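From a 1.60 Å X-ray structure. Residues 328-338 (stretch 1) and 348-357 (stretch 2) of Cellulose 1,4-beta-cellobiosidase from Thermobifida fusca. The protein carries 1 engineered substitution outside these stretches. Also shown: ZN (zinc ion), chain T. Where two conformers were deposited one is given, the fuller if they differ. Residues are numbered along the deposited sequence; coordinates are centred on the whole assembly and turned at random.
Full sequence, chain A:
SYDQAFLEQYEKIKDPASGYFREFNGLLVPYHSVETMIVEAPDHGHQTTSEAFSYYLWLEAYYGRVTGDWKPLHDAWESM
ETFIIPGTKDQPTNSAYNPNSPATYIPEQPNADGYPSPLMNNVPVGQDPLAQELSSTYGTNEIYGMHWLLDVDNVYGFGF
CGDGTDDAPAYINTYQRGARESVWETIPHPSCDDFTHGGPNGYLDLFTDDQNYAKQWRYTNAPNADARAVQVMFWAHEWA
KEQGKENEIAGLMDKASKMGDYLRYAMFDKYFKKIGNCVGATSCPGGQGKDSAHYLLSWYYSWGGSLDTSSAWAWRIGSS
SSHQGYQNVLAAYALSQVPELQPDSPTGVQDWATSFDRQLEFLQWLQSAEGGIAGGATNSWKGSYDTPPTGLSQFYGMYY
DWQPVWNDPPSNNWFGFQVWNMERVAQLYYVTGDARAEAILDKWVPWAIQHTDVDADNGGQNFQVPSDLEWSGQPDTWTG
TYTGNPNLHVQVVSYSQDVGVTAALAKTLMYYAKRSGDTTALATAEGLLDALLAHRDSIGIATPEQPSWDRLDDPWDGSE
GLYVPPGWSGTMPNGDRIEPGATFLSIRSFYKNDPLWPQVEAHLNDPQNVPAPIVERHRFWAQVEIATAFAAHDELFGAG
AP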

# COMPACT_ATOMS: atom_id res chain seq x y z
N ASN A 328 -9.00 -0.83 -7.07
CA ASN A 328 -10.06 -1.24 -6.18
C ASN A 328 -11.37 -0.89 -6.80
O ASN A 328 -11.95 0.16 -6.53
CB ASN A 328 -9.90 -0.62 -4.79
CG ASN A 328 -10.70 -1.34 -3.75
OD1 ASN A 328 -11.82 -1.77 -4.00
ND2 ASN A 328 -10.10 -1.53 -2.56
N VAL A 329 -11.81 -1.85 -7.61
CA VAL A 329 -13.02 -1.58 -8.37
C VAL A 329 -14.24 -1.57 -7.45
O VAL A 329 -15.30 -1.00 -7.82
CB VAL A 329 -13.17 -2.59 -9.48
CG1 VAL A 329 -12.04 -2.36 -10.50
CG2 VAL A 329 -13.35 -4.02 -9.03
N LEU A 330 -14.15 -2.22 -6.30
CA LEU A 330 -15.25 -2.21 -5.33
C LEU A 330 -15.35 -0.87 -4.67
O LEU A 330 -16.45 -0.29 -4.64
CB LEU A 330 -15.02 -3.36 -4.30
CG LEU A 330 -16.09 -3.70 -3.28
CD1 LEU A 330 -16.40 -2.52 -2.36
CD2 LEU A 330 -17.38 -4.17 -3.96
N ALA A 331 -14.27 -0.30 -4.21
CA ALA A 331 -14.25 1.06 -3.71
C ALA A 331 -14.74 2.07 -4.77
O ALA A 331 -15.46 3.01 -4.41
CB ALA A 331 -12.90 1.43 -3.17
N ALA A 332 -14.30 1.89 -6.02
CA ALA A 332 -14.70 2.81 -7.11
C ALA A 332 -16.20 2.74 -7.40
O ALA A 332 -16.87 3.79 -7.55
CB ALA A 332 -13.88 2.62 -8.34
N TYR A 333 -16.72 1.51 -7.33
CA TYR A 333 -18.18 1.31 -7.50
C TYR A 333 -18.84 2.03 -6.36
O TYR A 333 -19.87 2.74 -6.58
CB TYR A 333 -18.45 -0.21 -7.40
CG TYR A 333 -19.93 -0.48 -7.14
CD1 TYR A 333 -20.81 -0.38 -8.16
CD2 TYR A 333 -20.34 -0.90 -5.93
CE1 TYR A 333 -22.16 -0.69 -7.95
CE2 TYR A 333 -21.68 -1.12 -5.69
CZ TYR A 333 -22.53 -0.98 -6.71
OH TYR A 333 -23.90 -1.27 -6.49
N ALA A 334 -18.40 1.84 -5.12
CA ALA A 334 -19.06 2.43 -3.92
C ALA A 334 -19.07 3.94 -4.03
O ALA A 334 -20.15 4.57 -3.78
CB ALA A 334 -18.44 1.97 -2.61
N LEU A 335 -17.93 4.51 -4.28
CA LEU A 335 -17.78 5.99 -4.30
C LEU A 335 -18.58 6.62 -5.43
O LEU A 335 -19.05 7.77 -5.31
CB LEU A 335 -16.34 6.42 -4.33
CG LEU A 335 -15.53 6.16 -3.09
CD1 LEU A 335 -14.05 6.18 -3.43
CD2 LEU A 335 -15.86 7.19 -1.97
N SER A 336 -18.70 5.92 -6.53
CA SER A 336 -19.46 6.41 -7.71
C SER A 336 -20.96 6.15 -7.64
O SER A 336 -21.74 6.98 -8.13
CB SER A 336 -18.87 5.93 -9.02
OG SER A 336 -18.91 4.56 -9.21
N GLN A 337 -21.39 5.05 -7.03
CA GLN A 337 -22.79 4.61 -7.12
C GLN A 337 -23.61 4.37 -5.87
O GLN A 337 -24.83 4.16 -5.98
CB GLN A 337 -22.87 3.32 -7.90
CG GLN A 337 -22.56 3.54 -9.35
CD GLN A 337 -22.99 2.36 -10.26
OE1 GLN A 337 -24.05 1.73 -10.04
NE2 GLN A 337 -22.19 2.05 -11.22
N VAL A 338 -22.98 4.42 -4.69
CA VAL A 338 -23.69 4.18 -3.42
C VAL A 338 -23.88 5.48 -2.71
O VAL A 338 -22.92 6.22 -2.37
CB VAL A 338 -22.87 3.24 -2.55
CG1 VAL A 338 -23.54 3.06 -1.23
CG2 VAL A 338 -22.73 1.89 -3.22
N GLY A 348 -16.50 14.95 -7.39
CA GLY A 348 -15.97 13.71 -6.83
C GLY A 348 -16.63 12.48 -7.40
O GLY A 348 -15.98 11.49 -7.68
N VAL A 349 -17.97 12.49 -7.49
CA VAL A 349 -18.65 11.35 -7.95
C VAL A 349 -18.30 11.04 -9.40
O VAL A 349 -17.99 9.87 -9.81
CB VAL A 349 -20.19 11.56 -7.77
CG1 VAL A 349 -20.89 10.46 -8.48
CG2 VAL A 349 -20.51 11.42 -6.33
N GLN A 350 -18.30 12.09 -10.26
CA GLN A 350 -17.94 11.93 -11.67
C GLN A 350 -16.54 11.34 -11.81
O GLN A 350 -16.30 10.46 -12.67
CB GLN A 350 -17.99 13.31 -12.36
CG GLN A 350 -17.74 13.25 -13.86
CD GLN A 350 -18.87 12.59 -14.66
OE1 GLN A 350 -20.07 12.86 -14.45
NE2 GLN A 350 -18.47 11.80 -15.69
N ASP A 351 -15.64 11.85 -11.03
CA ASP A 351 -14.23 11.40 -11.12
C ASP A 351 -14.17 9.91 -10.79
O ASP A 351 -13.46 9.13 -11.46
CB ASP A 351 -13.30 12.27 -10.27
CG ASP A 351 -13.03 13.59 -10.84
OD1 ASP A 351 -13.35 13.89 -12.02
OD2 ASP A 351 -12.51 14.42 -10.09
N TRP A 352 -14.87 9.50 -9.72
CA TRP A 352 -14.89 8.07 -9.30
C TRP A 352 -15.64 7.22 -10.30
O TRP A 352 -15.27 6.08 -10.52
CB TRP A 352 -15.40 7.93 -7.90
CG TRP A 352 -14.28 8.17 -6.90
CD1 TRP A 352 -14.06 9.30 -6.14
CD2 TRP A 352 -13.21 7.32 -6.66
NE1 TRP A 352 -12.93 9.14 -5.39
CE2 TRP A 352 -12.41 7.90 -5.68
CE3 TRP A 352 -12.87 6.04 -7.14
CZ2 TRP A 352 -11.30 7.27 -5.19
CZ3 TRP A 352 -11.78 5.40 -6.61
CH2 TRP A 352 -10.99 6.01 -5.64
N ALA A 353 -16.69 7.78 -10.99
CA ALA A 353 -17.36 6.99 -12.03
C ALA A 353 -16.41 6.76 -13.23
O ALA A 353 -16.29 5.63 -13.78
CB ALA A 353 -18.62 7.65 -12.46
N THR A 354 -15.63 7.78 -13.55
CA THR A 354 -14.61 7.63 -14.62
C THR A 354 -13.55 6.62 -14.19
O THR A 354 -13.22 5.75 -14.96
CB THR A 354 -14.00 8.98 -14.93
OG1 THR A 354 -15.03 9.88 -15.31
CG2 THR A 354 -13.00 8.86 -16.00
N SER A 355 -13.12 6.74 -12.98
CA SER A 355 -12.11 5.78 -12.42
C SER A 355 -12.60 4.32 -12.37
O SER A 355 -11.85 3.40 -12.66
CB SER A 355 -11.62 6.21 -11.02
OG SER A 355 -10.52 5.41 -10.57
N PHE A 356 -13.86 4.11 -11.95
CA PHE A 356 -14.46 2.78 -11.92
C PHE A 356 -14.28 2.10 -13.29
O PHE A 356 -13.79 0.96 -13.41
CB PHE A 356 -15.89 2.88 -11.47
CG PHE A 356 -16.67 1.59 -11.45
CD1 PHE A 356 -16.16 0.45 -10.89
CD2 PHE A 356 -17.97 1.51 -11.94
CE1 PHE A 356 -16.88 -0.73 -10.84
CE2 PHE A 356 -18.71 0.37 -11.88
CZ PHE A 356 -18.17 -0.78 -11.33
N ASP A 357 -14.74 2.78 -14.32
CA ASP A 357 -14.61 2.31 -15.70
C ASP A 357 -13.14 2.12 -16.11
O ASP A 357 -12.77 1.03 -16.61
CB ASP A 357 -15.28 3.31 -16.64
CG ASP A 357 -14.99 3.05 -18.10
OD1 ASP A 357 -15.28 1.92 -18.50
OD2 ASP A 357 -14.40 3.98 -18.77
ZN ZN T . -14.82 1.66 -20.44
O HOH W 1 -15.91 2.90 -21.66

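Two helices, 329-337 and 348-357, pack with their N-to-C directions at 147°, roughly antiparallel, and their axes approach to 7.8 Å. That spacing is close, and a small residue stands in each pair of the register: the CA atoms of Ala332 and Phe356 lie 4.8 Å apart, as do those of Ser336 and Ala353. No hydrogen bond crosses between the stretches; the contact buries 511 Å² in all and rests on apolar packing.

Asn328 caps the first helix, its OD1 accepting from Ala331 N at 2.9 Å in a nearly straight bond, so that an amide of the first turn, which has no helical carbonyl to bind, is satisfied. Val329 opens the contact mainly through its backbone: Val329 O lies 3.4 Å from Phe356 CE1, while Val329 CB stays 4.4 Å from the same atom. Ala332 points toward the second helix, and its short side chain lets the backbones come close, with Ala332 CB 3.6 Å from Phe356 CA and 3.8 Å from Trp352 CE3. Tyr333 sets out sideways and its end leads away, yet its CB sits over the face of the Phe356 ring, 4.2 Å from the ring centroid, in a CH-pi contact. The two aromatic rings themselves meet obliquely, with centroids 6.0 Å apart. Phe356, chi1 in t, is thereby a knob held among Val329, Ala332, Tyr333 and Ser336, and it has the largest area covered by the other stretch.

Leu335 turns toward Trp352 and lays CD1 over one face of the indole, 3.4 Å from the centroid of the six-membered ring and 16° off its normal, a CH-pi contact that sets a methyl against the pi cloud. Trp352 NE1 is hydrogen-bonded elsewhere in the structure, whereas Leu335 O is buried by the contact without a polar partner.

Ser336 is the reciprocal knob, seated among Val349, Trp352, Ala353 and Phe356, with Ser336 CB 3.5 Å from Ala353 N. Its chi1 of 64° (p) lets OG donate back to Ala332 O at 2.7 Å, so the hydroxyl is satisfied within its own helix and the residue can fill an apolar hole. Val349 closes this end, its CG1 3.6 Å from Ser336 O. Gln337 starts sideways, but its end comes nearer, bringing NE2 to 3.9 Å from Phe356 CE2 in a contact without a hydrogen bond.

Asp357 points away from this packing and instead binds zinc through OD1 at 2.0 Å.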